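Local structure of beta-fructofuranosidase (Bifidobacterium adolescentis, 6NOB) at residues A[44-49]-A[53-58]; A[149-152]-A[158-161]. The protein is a family 32 glycoside hydrolase that probably cleaves terminal beta-fructofuranosides such as sucrose, releasing fructose. All blocks are in the same frame, centred on the assembly; numbering follows the deposited sequence.

Contact 1: residues A[44-49]-A[53-58]; sequences HTMPIA and HHFSIA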
# COMPACT_ATOMS: atom_id res chain seq x y z
N HIS A 44 -30.81 -17.07 4.62
CA HIS A 44 -29.57 -17.33 5.33
C HIS A 44 -29.62 -16.70 6.71
O HIS A 44 -30.20 -15.63 6.90
CB HIS A 44 -28.36 -16.80 4.56
CG HIS A 44 -28.11 -17.51 3.27
ND1 HIS A 44 -26.92 -18.15 2.99
CD2 HIS A 44 -28.89 -17.69 2.18
CE1 HIS A 44 -26.98 -18.69 1.79
NE2 HIS A 44 -28.16 -18.43 1.27
N THR A 45 -29.00 -17.37 7.68
CA THR A 45 -28.94 -16.88 9.05
C THR A 45 -27.49 -16.73 9.46
O THR A 45 -26.67 -17.64 9.24
CB THR A 45 -29.67 -17.83 10.00
OG1 THR A 45 -31.05 -17.93 9.62
CG2 THR A 45 -29.58 -17.32 11.43
N MET A 46 -27.16 -15.59 10.05
CA MET A 46 -25.84 -15.40 10.62
C MET A 46 -25.64 -16.39 11.77
O MET A 46 -26.54 -16.53 12.61
CB MET A 46 -25.66 -13.97 11.12
CG MET A 46 -24.27 -13.65 11.65
SD MET A 46 -24.05 -11.91 12.04
CE MET A 46 -24.17 -11.17 10.41
N PRO A 47 -24.52 -17.11 11.82
CA PRO A 47 -24.29 -18.03 12.93
C PRO A 47 -24.37 -17.32 14.27
O PRO A 47 -23.96 -16.16 14.40
CB PRO A 47 -22.88 -18.57 12.66
CG PRO A 47 -22.71 -18.43 11.18
CD PRO A 47 -23.45 -17.18 10.81
N ILE A 48 -24.90 -18.02 15.27
CA ILE A 48 -25.25 -17.39 16.55
C ILE A 48 -24.04 -16.71 17.17
O ILE A 48 -24.13 -15.57 17.65
CB ILE A 48 -25.85 -18.43 17.51
CG1 ILE A 48 -26.82 -19.36 16.78
CG2 ILE A 48 -26.54 -17.74 18.68
CD1 ILE A 48 -27.15 -20.62 17.56
N ALA A 49 -22.89 -17.38 17.16
CA ALA A 49 -21.73 -16.87 17.89
C ALA A 49 -21.05 -15.70 17.20
O ALA A 49 -20.20 -15.05 17.82
CB ALA A 49 -20.72 -18.01 18.10
N HIS A 53 -20.38 -11.54 9.56
CA HIS A 53 -20.38 -12.72 8.71
C HIS A 53 -20.39 -12.30 7.25
O HIS A 53 -21.10 -11.37 6.86
CB HIS A 53 -21.58 -13.63 9.02
CG HIS A 53 -21.58 -14.91 8.24
ND1 HIS A 53 -20.82 -16.00 8.60
CD2 HIS A 53 -22.25 -15.27 7.12
CE1 HIS A 53 -21.03 -16.98 7.73
NE2 HIS A 53 -21.89 -16.56 6.82
N HIS A 54 -19.61 -13.02 6.44
CA HIS A 54 -19.58 -12.84 5.00
C HIS A 54 -20.53 -13.85 4.37
O HIS A 54 -20.25 -15.05 4.38
CB HIS A 54 -18.15 -13.00 4.47
CG HIS A 54 -18.04 -13.04 2.98
ND1 HIS A 54 -16.90 -13.47 2.33
CD2 HIS A 54 -18.92 -12.68 2.01
CE1 HIS A 54 -17.08 -13.39 1.03
NE2 HIS A 54 -18.30 -12.92 0.80
N PHE A 55 -21.65 -13.37 3.84
CA PHE A 55 -22.62 -14.21 3.15
C PHE A 55 -22.26 -14.34 1.68
O PHE A 55 -21.83 -13.38 1.04
CB PHE A 55 -24.03 -13.64 3.27
CG PHE A 55 -24.58 -13.63 4.67
CD1 PHE A 55 -25.28 -14.73 5.15
CD2 PHE A 55 -24.41 -12.53 5.49
CE1 PHE A 55 -25.79 -14.72 6.44
CE2 PHE A 55 -24.93 -12.52 6.77
CZ PHE A 55 -25.62 -13.62 7.24
N SER A 56 -22.44 -15.55 1.14
CA SER A 56 -22.33 -15.80 -0.29
C SER A 56 -23.59 -16.56 -0.70
O SER A 56 -23.75 -17.74 -0.35
CB SER A 56 -21.07 -16.59 -0.63
OG SER A 56 -20.00 -15.72 -0.95
N ILE A 57 -24.48 -15.89 -1.41
CA ILE A 57 -25.82 -16.40 -1.70
C ILE A 57 -25.96 -16.61 -3.20
O ILE A 57 -25.65 -15.71 -3.99
CB ILE A 57 -26.90 -15.44 -1.17
CG1 ILE A 57 -26.71 -15.19 0.32
CG2 ILE A 57 -28.29 -16.00 -1.45
CD1 ILE A 57 -27.33 -13.90 0.81
N ALA A 58 -26.42 -17.80 -3.58
CA ALA A 58 -26.69 -18.08 -4.98
C ALA A 58 -27.91 -17.30 -5.44
O ALA A 58 -28.95 -17.31 -4.78
CB ALA A 58 -26.90 -19.58 -5.19
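Contact 1 is a side-chain contact without hydrogen bonds, in which residues 44-47, on and after strand 40-45, run alongside strand 52-58. The two are roughly antiparallel, 157° apart, but each strand is at the edge of a different four-stranded sheet, and their backbones pair with strands 30-34 and 16-23 rather than with each other. At one end Ile57 meets the imidazole of His44 flat on. With CG1 anti to the carbonyl carbon (chi1 -56°) and CG2 anti to the backbone N, both branches reach the ring: CG1 rests over its middle, 3.7 Å from the His44 centroid, a CH-pi contact, and CG2 comes to 3.6 Å from His44 NE2. Phe55 follows. His44 CB approaches its ring obliquely, 3.8 Å from CD1 of Phe55, while the backbone N of Met46 lies in the ring plane at the edge, 3.8 Å from CZ of Phe55. Alternate residues of the strand put His53 and Phe55 on the same side, and His53 CD2 lies over the centre of the Phe55 face. At the far end Met46 runs alongside His53 in the opposing direction, its CG 3.8 Å from CB of His53, and the bend at chi3 (-66°) carries CE back to 3.9 Å from His53 N. Pro47 crosses the His53 imidazole at about a right angle and lays CD over one face, 3.6 Å from His53 ND1. That nitrogen has its polar partner in Glu50, in the connecting loop, which ties the ring to the turn. Phe55 and Met46 are buried and also touch Ala21 and Leu72, whereas Ile57 packs on Val31 and Val33. This is the arrangement of a beta-arch, in which the chain leaves one sheet of the N-terminal beta sandwich and enters the other.

Contact 2: residues A[149-152]-A[158-161]; sequences NPYG and MHWG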
# COMPACT_ATOMS: atom_id res chain seq x y z
N ASN A 149 -10.47 -3.67 5.24
CA ASN A 149 -11.53 -3.81 6.23
C ASN A 149 -12.84 -3.39 5.59
O ASN A 149 -13.07 -2.18 5.39
CB ASN A 149 -11.26 -2.96 7.48
CG ASN A 149 -12.50 -2.80 8.35
OD1 ASN A 149 -13.30 -3.72 8.49
ND2 ASN A 149 -12.65 -1.62 8.94
N PRO A 150 -13.73 -4.32 5.25
CA PRO A 150 -14.98 -3.96 4.58
C PRO A 150 -16.09 -3.48 5.50
O PRO A 150 -17.21 -3.26 5.02
CB PRO A 150 -15.38 -5.28 3.89
CG PRO A 150 -14.88 -6.32 4.82
CD PRO A 150 -13.60 -5.78 5.43
N TYR A 151 -15.83 -3.29 6.79
CA TYR A 151 -16.89 -2.97 7.74
C TYR A 151 -16.86 -1.53 8.23
O TYR A 151 -17.78 -1.13 8.96
CB TYR A 151 -16.82 -3.91 8.95
CG TYR A 151 -17.14 -5.34 8.62
CD1 TYR A 151 -18.46 -5.77 8.52
CD2 TYR A 151 -16.13 -6.26 8.39
CE1 TYR A 151 -18.76 -7.08 8.21
CE2 TYR A 151 -16.42 -7.58 8.08
CZ TYR A 151 -17.73 -7.98 7.99
OH TYR A 151 -18.02 -9.29 7.68
N GLY A 152 -15.86 -0.74 7.87
CA GLY A 152 -15.79 0.61 8.41
C GLY A 152 -14.76 1.45 7.70
O GLY A 152 -14.13 1.03 6.73
N MET A 158 -8.33 -7.85 9.54
CA MET A 158 -7.78 -7.65 8.21
C MET A 158 -8.22 -8.74 7.24
O MET A 158 -8.10 -9.93 7.53
CB MET A 158 -6.25 -7.59 8.29
CG MET A 158 -5.73 -6.19 8.55
SD MET A 158 -6.04 -5.10 7.14
CE MET A 158 -7.40 -4.10 7.72
N HIS A 159 -8.72 -8.30 6.09
CA HIS A 159 -9.01 -9.12 4.92
C HIS A 159 -7.97 -8.83 3.84
O HIS A 159 -7.16 -7.91 3.95
CB HIS A 159 -10.41 -8.85 4.37
CG HIS A 159 -11.52 -8.95 5.37
ND1 HIS A 159 -11.51 -8.26 6.57
CD2 HIS A 159 -12.68 -9.64 5.34
CE1 HIS A 159 -12.62 -8.54 7.23
NE2 HIS A 159 -13.35 -9.37 6.51
N TRP A 160 -8.04 -9.61 2.76
CA TRP A 160 -7.28 -9.34 1.54
C TRP A 160 -8.26 -8.97 0.44
O TRP A 160 -9.07 -9.80 0.02
CB TRP A 160 -6.44 -10.54 1.13
CG TRP A 160 -5.09 -10.61 1.78
CD1 TRP A 160 -4.78 -10.31 3.07
CD2 TRP A 160 -3.87 -11.03 1.16
NE1 TRP A 160 -3.44 -10.51 3.30
CE2 TRP A 160 -2.86 -10.95 2.14
CE3 TRP A 160 -3.53 -11.45 -0.13
CZ2 TRP A 160 -1.53 -11.28 1.87
CZ3 TRP A 160 -2.21 -11.78 -0.39
CH2 TRP A 160 -1.23 -11.70 0.60
N GLY A 161 -8.18 -7.72 -0.03
CA GLY A 161 -8.84 -7.36 -1.27
C GLY A 161 -8.03 -7.81 -2.47
O GLY A 161 -6.88 -8.23 -2.35
O HOH W 1 -15.85 -10.80 6.95
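Pro150 and His159 meet at about a right angle, the proline CD pressing on one face of the imidazole toward its rim. CD lies 3.4 Å from both CE1 and ND1 of His159, and 3.5 Å from the ring centroid, 15° off the ring normal, a close CH-pi contact. Tyr151 comes to the same imidazole differently: the two planes are inclined at 52°, and His159 NE2 stands near the phenol plane at the edge, 3.9 Å from CE2 of Tyr151. A water in the planes of both rings joins them, 2.7 Å from Tyr151 OH and 2.9 Å from His159 NE2. On the other ring nitrogen, His159 ND1 makes weak hydrogen bonds to the carbonyls of Asn157 and Leu148. Were His159 an alanine, Pro150 CD would probably lose the face it rests on, and the water held by Tyr151 OH its second partner, NE2. The turn itself is held by Asn149, whose OD1 accepts from Tyr151 N at 3.1 Å, the donor well above the carbonyl plane, while ND2 binds Gly154 O. Met158 folds back at chi2 and chi3 to bring CE to Asn149 CB, beside Trp128 and Asn130 and close to a bound PEG. An Asx turn thus opens the buried connection between strands 141-149 and 159-165, an antiparallel hairpin in the family 32 beta-propeller.

How the contacts relate
From the N terminus, the chain first forms the small beta sandwich, where contact 1 closes the short loop between strands 40-45 and 52-58 and joins the edges of its two sheets. Contact 2 opens only after contact 1 has closed: it shuts the loop between strands 141-149 and 159-165 in the propeller. The two are in series, neither nested nor crossed, with centres about 17 Å apart. They nevertheless meet, since Tyr151 OH packs 3.8 Å from the backbone N of His53, so strand 52-58 of the sandwich touches the 149-152 turn of the propeller. His54 ND1 also hydrogen-bonds Glu179 OE2, in the chain after strand 172-173.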